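Local coordinates for protein aldehyde dehydrogenase (PDB 3K9D) that probably oxidises aldehydes, using NAD or NADP as electron acceptor, at residues D321-G333 against K342-T354. Residues are numbered along the deposited sequence; the frame is centred on the assembly and turned at random.
Sequences DARVLIAEETKVG and KLAPILAFYTAET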
ATOM      1  N   ASP A 321     -41.173 -18.321  10.860  1.00 19.59           N
ATOM      2  CA  ASP A 321     -41.080 -17.216   9.906  1.00 29.38           C
ATOM      3  C   ASP A 321     -40.135 -16.098  10.361  1.00 22.28           C
ATOM      4  O   ASP A 321     -40.087 -15.036   9.739  1.00 23.08           O
ATOM      5  CB  ASP A 321     -42.469 -16.633   9.633  1.00 23.64           C
ATOM      6  CG  ASP A 321     -43.085 -15.981  10.856  1.00 34.09           C
ATOM      7  OD1 ASP A 321     -42.682 -16.303  11.989  1.00 41.27           O
ATOM      8  OD2 ASP A 321     -43.979 -15.136  10.681  1.00 32.76           O
ATOM      9  N   ALA A 322     -39.414 -16.325  11.458  1.00 16.82           N
ATOM     10  CA  ALA A 322     -38.460 -15.322  11.945  1.00 17.97           C
ATOM     11  C   ALA A 322     -37.273 -15.201  10.986  1.00 14.78           C
ATOM     12  O   ALA A 322     -36.638 -16.200  10.645  1.00 20.07           O
ATOM     13  CB  ALA A 322     -38.001 -15.650  13.352  1.00 16.84           C
ATOM     14  N   ARG A 323     -37.011 -13.966  10.551  1.00 18.67           N
ATOM     15  CA  ARG A 323     -35.990 -13.641   9.557  1.00 18.74           C
ATOM     16  C   ARG A 323     -34.638 -13.298  10.174  1.00 15.34           C
ATOM     17  O   ARG A 323     -33.600 -13.567   9.566  1.00 22.84           O
ATOM     18  CB  ARG A 323     -36.445 -12.471   8.690  1.00 14.83           C
ATOM     19  CG  ARG A 323     -37.643 -12.777   7.774  1.00 23.43           C
ATOM     20  CD  ARG A 323     -37.833 -11.676   6.728  1.00 24.79           C
ATOM     21  NE  ARG A 323     -36.696 -11.606   5.807  1.00 21.77           N
ATOM     22  CZ  ARG A 323     -36.456 -10.604   4.960  1.00 27.97           C
ATOM     23  NH1 ARG A 323     -37.262  -9.557   4.901  1.00 19.66           N
ATOM     24  NH2 ARG A 323     -35.384 -10.641   4.175  1.00 28.64           N
ATOM     25  N   VAL A 324     -34.668 -12.700  11.365  1.00 14.18           N
ATOM     26  CA  VAL A 324     -33.466 -12.339  12.143  1.00 21.88           C
ATOM     27  C   VAL A 324     -33.811 -12.395  13.631  1.00 18.80           C
ATOM     28  O   VAL A 324     -34.973 -12.209  14.031  1.00 20.14           O
ATOM     29  CB  VAL A 324     -32.897 -10.888  11.858  1.00 23.49           C
ATOM     30  CG1 VAL A 324     -32.220 -10.747  10.481  1.00 21.15           C
ATOM     31  CG2 VAL A 324     -33.958  -9.817  12.076  1.00 18.44           C
ATOM     32  N   LEU A 325     -32.791 -12.625  14.447  1.00 17.08           N
ATOM     33  CA  LEU A 325     -32.929 -12.580  15.880  1.00 16.09           C
ATOM     34  C   LEU A 325     -32.292 -11.299  16.356  1.00 13.54           C
ATOM     35  O   LEU A 325     -31.160 -10.996  15.984  1.00 13.33           O
ATOM     36  CB  LEU A 325     -32.280 -13.809  16.529  1.00 20.36           C
ATOM     37  CG  LEU A 325     -32.902 -15.155  16.124  1.00 20.65           C
ATOM     38  CD1 LEU A 325     -32.102 -16.318  16.707  1.00 21.83           C
ATOM     39  CD2 LEU A 325     -34.383 -15.241  16.532  1.00  6.80           C
ATOM     40  N   ILE A 326     -33.046 -10.531  17.145  1.00 15.65           N
ATOM     41  CA  ILE A 326     -32.589  -9.242  17.659  1.00 19.35           C
ATOM     42  C   ILE A 326     -32.565  -9.199  19.195  1.00 18.98           C
ATOM     43  O   ILE A 326     -33.571  -9.463  19.868  1.00 13.95           O
ATOM     44  CB  ILE A 326     -33.426  -8.066  17.087  1.00 19.56           C
ATOM     45  CG1 ILE A 326     -33.615  -8.219  15.578  1.00 13.18           C
ATOM     46  CG2 ILE A 326     -32.766  -6.706  17.397  1.00 19.99           C
ATOM     47  CD1 ILE A 326     -34.219  -6.993  14.873  1.00  9.19           C
ATOM     48  N   ALA A 327     -31.392  -8.869  19.730  1.00 16.08           N
ATOM     49  CA  ALA A 327     -31.173  -8.752  21.156  1.00 19.32           C
ATOM     50  C   ALA A 327     -30.891  -7.305  21.488  1.00 22.55           C
ATOM     51  O   ALA A 327     -29.985  -6.700  20.917  1.00 20.94           O
ATOM     52  CB  ALA A 327     -29.991  -9.607  21.571  1.00 14.75           C
ATOM     53  N   GLU A 328     -31.675  -6.742  22.398  1.00 18.02           N
ATOM     54  CA  GLU A 328     -31.377  -5.417  22.906  1.00 19.70           C
ATOM     55  C   GLU A 328     -30.062  -5.469  23.684  1.00 23.57           C
ATOM     56  O   GLU A 328     -29.773  -6.453  24.386  1.00 18.50           O
ATOM     57  CB  GLU A 328     -32.537  -4.857  23.737  1.00 19.30           C
ATOM     58  CG  GLU A 328     -33.734  -4.424  22.860  1.00 22.94           C
ATOM     59  CD  GLU A 328     -34.804  -3.673  23.617  1.00 31.48           C
ATOM     60  OE1 GLU A 328     -34.499  -2.643  24.262  1.00 31.88           O
ATOM     61  OE2 GLU A 328     -35.970  -4.096  23.543  1.00 32.12           O
ATOM     62  N   GLU A 329     -29.248  -4.434  23.503  1.00 22.51           N
ATOM     63  CA  GLU A 329     -27.927  -4.363  24.124  1.00 20.19           C
ATOM     64  C   GLU A 329     -27.682  -2.965  24.697  1.00 18.69           C
ATOM     65  O   GLU A 329     -28.238  -1.978  24.202  1.00 21.95           O
ATOM     66  CB  GLU A 329     -26.857  -4.730  23.082  1.00 17.64           C
ATOM     67  CG  GLU A 329     -25.424  -4.772  23.615  1.00 24.52           C
ATOM     68  CD  GLU A 329     -25.251  -5.767  24.733  1.00 23.81           C
ATOM     69  OE1 GLU A 329     -25.278  -6.973  24.443  1.00 20.63           O
ATOM     70  OE2 GLU A 329     -25.086  -5.348  25.899  1.00 20.99           O
ATOM     71  N   THR A 330     -26.849  -2.883  25.737  1.00 25.93           N
ATOM     72  CA  THR A 330     -26.482  -1.600  26.370  1.00 24.86           C
ATOM     73  C   THR A 330     -24.953  -1.365  26.431  1.00 25.89           C
ATOM     74  O   THR A 330     -24.488  -0.236  26.645  1.00 25.05           O
ATOM     75  CB  THR A 330     -27.033  -1.501  27.819  1.00 25.02           C
ATOM     76  OG1 THR A 330     -26.346  -2.434  28.664  1.00 23.99           O
ATOM     77  CG2 THR A 330     -28.528  -1.785  27.891  1.00 24.70           C
ATOM     78  N   LYS A 331     -24.189  -2.436  26.248  1.00 16.02           N
ATOM     79  CA  LYS A 331     -22.745  -2.439  26.492  1.00 20.74           C
ATOM     80  C   LYS A 331     -21.941  -2.713  25.217  1.00 22.89           C
ATOM     81  O   LYS A 331     -22.468  -3.216  24.225  1.00 19.32           O
ATOM     82  CB  LYS A 331     -22.396  -3.504  27.543  1.00 19.88           C
ATOM     83  CG  LYS A 331     -22.817  -3.159  28.959  1.00 36.67           C
ATOM     84  CD  LYS A 331     -22.705  -4.363  29.897  1.00 35.03           C
ATOM     85  CE  LYS A 331     -21.287  -4.556  30.428  1.00 43.14           C
ATOM     86  NZ  LYS A 331     -21.210  -5.650  31.452  1.00 28.19           N
ATOM     87  N   VAL A 332     -20.653  -2.378  25.276  1.00 19.87           N
ATOM     88  CA  VAL A 332     -19.684  -2.629  24.211  1.00 22.86           C
ATOM     89  C   VAL A 332     -18.458  -3.306  24.856  1.00 22.67           C
ATOM     90  O   VAL A 332     -18.053  -2.931  25.947  1.00 20.52           O
ATOM     91  CB  VAL A 332     -19.264  -1.296  23.515  1.00 26.39           C
ATOM     92  CG1 VAL A 332     -18.270  -1.545  22.422  1.00 25.00           C
ATOM     93  CG2 VAL A 332     -20.471  -0.572  22.934  1.00 21.17           C
ATOM     94  N   GLY A 333     -17.870  -4.304  24.203  1.00 23.59           N
ATOM     95  CA  GLY A 333     -16.673  -4.935  24.772  1.00 23.57           C
ATOM     96  C   GLY A 333     -16.428  -6.358  24.322  1.00 27.46           C
ATOM     97  O   GLY A 333     -17.338  -7.013  23.817  1.00 21.45           O
ATOM     98  N   LYS A 342     -21.045 -10.965  14.117  1.00 18.72           N
ATOM     99  CA  LYS A 342     -21.811 -12.197  14.082  1.00 13.40           C
ATOM    100  C   LYS A 342     -22.186 -12.379  12.631  1.00 21.03           C
ATOM    101  O   LYS A 342     -23.034 -11.656  12.104  1.00 21.22           O
ATOM    102  CB  LYS A 342     -23.089 -12.079  14.925  1.00 18.82           C
ATOM    103  CG  LYS A 342     -22.887 -11.514  16.315  1.00 18.80           C
ATOM    104  CD  LYS A 342     -24.172 -11.001  16.949  1.00 13.21           C
ATOM    105  CE  LYS A 342     -24.720  -9.733  16.307  1.00 20.93           C
ATOM    106  NZ  LYS A 342     -23.911  -8.477  16.433  1.00 14.49           N
ATOM    107  N   LEU A 343     -21.529 -13.316  11.969  1.00 21.96           N
ATOM    108  CA  LEU A 343     -21.741 -13.515  10.541  1.00 18.91           C
ATOM    109  C   LEU A 343     -22.922 -14.451  10.349  1.00 19.38           C
ATOM    110  O   LEU A 343     -22.767 -15.570   9.883  1.00 19.02           O
ATOM    111  CB  LEU A 343     -20.480 -14.075   9.882  1.00 20.78           C
ATOM    112  CG  LEU A 343     -19.298 -13.135   9.647  1.00 26.15           C
ATOM    113  CD1 LEU A 343     -18.144 -13.900   9.003  1.00 29.11           C
ATOM    114  CD2 LEU A 343     -19.692 -11.930   8.784  1.00 19.70           C
ATOM    115  N   ALA A 344     -24.102 -13.951  10.707  1.00 26.00           N
ATOM    116  CA  ALA A 344     -25.309 -14.745  10.910  1.00 20.40           C
ATOM    117  C   ALA A 344     -26.475 -13.773  11.046  1.00 18.34           C
ATOM    118  O   ALA A 344     -26.256 -12.617  11.432  1.00 14.79           O
ATOM    119  CB  ALA A 344     -25.168 -15.581  12.197  1.00 17.98           C
ATOM    120  N   PRO A 345     -27.725 -14.229  10.768  1.00 20.78           N
ATOM    121  CA  PRO A 345     -28.916 -13.369  10.903  1.00 15.40           C
ATOM    122  C   PRO A 345     -29.243 -13.015  12.371  1.00 15.48           C
ATOM    123  O   PRO A 345     -30.336 -13.311  12.893  1.00 16.52           O
ATOM    124  CB  PRO A 345     -30.032 -14.207  10.246  1.00 16.62           C
ATOM    125  CG  PRO A 345     -29.599 -15.633  10.479  1.00 17.02           C
ATOM    126  CD  PRO A 345     -28.088 -15.588  10.307  1.00 10.42           C
ATOM    127  N   ILE A 346     -28.268 -12.394  13.036  1.00 15.75           N
ATOM    128  CA  ILE A 346     -28.393 -11.965  14.420  1.00 14.36           C
ATOM    129  C   ILE A 346     -27.995 -10.488  14.511  1.00 18.64           C
ATOM    130  O   ILE A 346     -26.931 -10.096  14.019  1.00 14.46           O
ATOM    131  CB  ILE A 346     -27.479 -12.793  15.395  1.00 16.70           C
ATOM    132  CG1 ILE A 346     -27.669 -14.295  15.195  1.00 12.16           C
ATOM    133  CG2 ILE A 346     -27.738 -12.377  16.876  1.00 14.36           C
ATOM    134  CD1 ILE A 346     -26.675 -15.179  15.959  1.00 13.51           C
ATOM    135  N   LEU A 347     -28.825  -9.698  15.191  1.00 14.13           N
ATOM    136  CA  LEU A 347     -28.558  -8.281  15.436  1.00 22.51           C
ATOM    137  C   LEU A 347     -28.587  -7.897  16.916  1.00 18.57           C
ATOM    138  O   LEU A 347     -29.401  -8.413  17.676  1.00 18.01           O
ATOM    139  CB  LEU A 347     -29.596  -7.419  14.710  1.00 20.56           C
ATOM    140  CG  LEU A 347     -29.546  -7.360  13.190  1.00 18.81           C
ATOM    141  CD1 LEU A 347     -30.832  -6.755  12.667  1.00 19.39           C
ATOM    142  CD2 LEU A 347     -28.306  -6.579  12.692  1.00 15.27           C
ATOM    143  N   ALA A 348     -27.679  -7.002  17.313  1.00 14.28           N
ATOM    144  CA  ALA A 348     -27.872  -6.171  18.509  1.00 10.35           C
ATOM    145  C   ALA A 348     -28.799  -4.999  18.232  1.00 14.83           C
ATOM    146  O   ALA A 348     -28.920  -4.547  17.097  1.00 16.31           O
ATOM    147  CB  ALA A 348     -26.519  -5.656  19.039  1.00 16.09           C
ATOM    148  N   PHE A 349     -29.438  -4.486  19.281  1.00 22.15           N
ATOM    149  CA  PHE A 349     -30.328  -3.326  19.168  1.00 17.62           C
ATOM    150  C   PHE A 349     -30.064  -2.326  20.307  1.00 14.85           C
ATOM    151  O   PHE A 349     -30.335  -2.623  21.468  1.00 19.77           O
ATOM    152  CB  PHE A 349     -31.789  -3.785  19.190  1.00 14.81           C
ATOM    153  CG  PHE A 349     -32.778  -2.720  18.793  1.00 18.84           C
ATOM    154  CD1 PHE A 349     -33.341  -2.720  17.520  1.00 20.35           C
ATOM    155  CD2 PHE A 349     -33.179  -1.733  19.706  1.00 22.31           C
ATOM    156  CE1 PHE A 349     -34.241  -1.755  17.150  1.00 20.17           C
ATOM    157  CE2 PHE A 349     -34.086  -0.755  19.331  1.00 20.96           C
ATOM    158  CZ  PHE A 349     -34.629  -0.779  18.068  1.00 21.05           C
ATOM    159  N   TYR A 350     -29.545  -1.146  19.965  1.00 16.52           N
ATOM    160  CA  TYR A 350     -29.210  -0.116  20.963  1.00 17.64           C
ATOM    161  C   TYR A 350     -30.159   1.072  20.886  1.00 12.26           C
ATOM    162  O   TYR A 350     -30.611   1.454  19.800  1.00 18.91           O
ATOM    163  CB  TYR A 350     -27.806   0.438  20.740  1.00 18.24           C
ATOM    164  CG  TYR A 350     -26.643  -0.508  20.932  1.00 15.15           C
ATOM    165  CD1 TYR A 350     -26.006  -0.619  22.173  1.00 12.61           C
ATOM    166  CD2 TYR A 350     -26.143  -1.252  19.863  1.00 18.35           C
ATOM    167  CE1 TYR A 350     -24.902  -1.456  22.345  1.00 17.23           C
ATOM    168  CE2 TYR A 350     -25.058  -2.123  20.032  1.00 20.40           C
ATOM    169  CZ  TYR A 350     -24.437  -2.208  21.269  1.00 18.69           C
ATOM    170  OH  TYR A 350     -23.357  -3.044  21.438  1.00 19.53           O
ATOM    171  N   THR A 351     -30.409   1.682  22.038  1.00 17.47           N
ATOM    172  CA  THR A 351     -31.189   2.914  22.127  1.00 18.57           C
ATOM    173  C   THR A 351     -30.330   4.059  22.685  1.00 20.71           C
ATOM    174  O   THR A 351     -29.723   3.945  23.752  1.00 23.77           O
ATOM    175  CB  THR A 351     -32.453   2.721  22.980  1.00 21.17           C
ATOM    176  OG1 THR A 351     -33.158   1.550  22.529  1.00 19.20           O
ATOM    177  CG2 THR A 351     -33.377   3.948  22.883  1.00 17.10           C
ATOM    178  N   ALA A 352     -30.265   5.136  21.913  1.00 14.98           N
ATOM    179  CA  ALA A 352     -29.575   6.381  22.263  1.00 16.25           C
ATOM    180  C   ALA A 352     -30.625   7.488  22.347  1.00 19.86           C
ATOM    181  O   ALA A 352     -31.754   7.282  21.895  1.00 23.76           O
ATOM    182  CB  ALA A 352     -28.548   6.702  21.197  1.00 18.13           C
ATOM    183  N   GLU A 353     -30.279   8.647  22.916  1.00 16.11           N
ATOM    184  CA  GLU A 353     -31.257   9.729  23.060  1.00 22.01           C
ATOM    185  C   GLU A 353     -31.229  10.674  21.865  1.00 24.36           C
ATOM    186  O   GLU A 353     -32.276  11.112  21.395  1.00 23.79           O
ATOM    187  CB  GLU A 353     -31.090  10.528  24.367  1.00 17.83           C
ATOM    188  CG  GLU A 353     -30.961   9.726  25.664  1.00 33.13           C
ATOM    189  CD  GLU A 353     -31.977   8.610  25.798  1.00 35.34           C
ATOM    190  OE1 GLU A 353     -33.191   8.881  25.661  1.00 24.45           O
ATOM    191  OE2 GLU A 353     -31.549   7.460  26.053  1.00 35.24           O
ATOM    192  N   THR A 354     -30.022  10.975  21.380  1.00 18.45           N
ATOM    193  CA  THR A 354     -29.794  11.955  20.316  1.00 19.47           C
ATOM    194  C   THR A 354     -28.947  11.339  19.193  1.00 18.79           C
ATOM    195  O   THR A 354     -28.408  10.246  19.347  1.00 16.80           O
ATOM    196  CB  THR A 354     -29.043  13.201  20.869  1.00 15.11           C
ATOM    197  OG1 THR A 354     -27.775  12.783  21.401  1.00 21.05           O
ATOM    198  CG2 THR A 354     -29.857  13.899  21.988  1.00 16.06           C
TER
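Tyr350, Phe349 and Leu347 give the most surface to the pairing of strand 324-328 with strand 346-352, a worked example of how parallel neighbours join by a backbone ladder and then by what their side chains add. Five main-chain hydrogen bonds form the ladder, from Leu325 N to Pro345 O (3.0 Å) as far as Glu329 N to Phe349 O (2.9 Å). The last donor sits above the carbonyl plane, and the bond before it, Phe349 N to Ala327 O, is bent to 130° at the hydrogen, so the ladder is less regular toward Glu329.

On one face of the sheet, Leu347 lies alongside Ile326, with CD1 of Leu347 4.0 Å from CD1 of Ile326. The CG2 branch of Ile326 meets CB of Phe349 at 3.6 Å, and CG of Glu328 comes obliquely to the Phe349 ring at CD2; the carboxylate of Glu328 continues to a salt bridge with Lys264.

Past the ladder, Tyr350 takes over. With its CG anti to the carbonyl carbon (chi1 -65°), its ring passes under CB of Glu329, a CH-pi contact 4.1 Å from the centroid, and its OH donates to Lys331 O (2.9 Å), which lies at the ring edge. Glu329 bends at chi2 (59°), and its OE2 accepts from both Thr330 N and Lys331 N, which probably steadies the backbone there and, with it, the position of Lys331 O.

Strand 276-278 and strand 256-260 flank the pair in the parallel sheet. The chemistry implies an apolar, main-chain-bonded core, with the departing loop joined to it through the Tyr350 ring and hydroxyl.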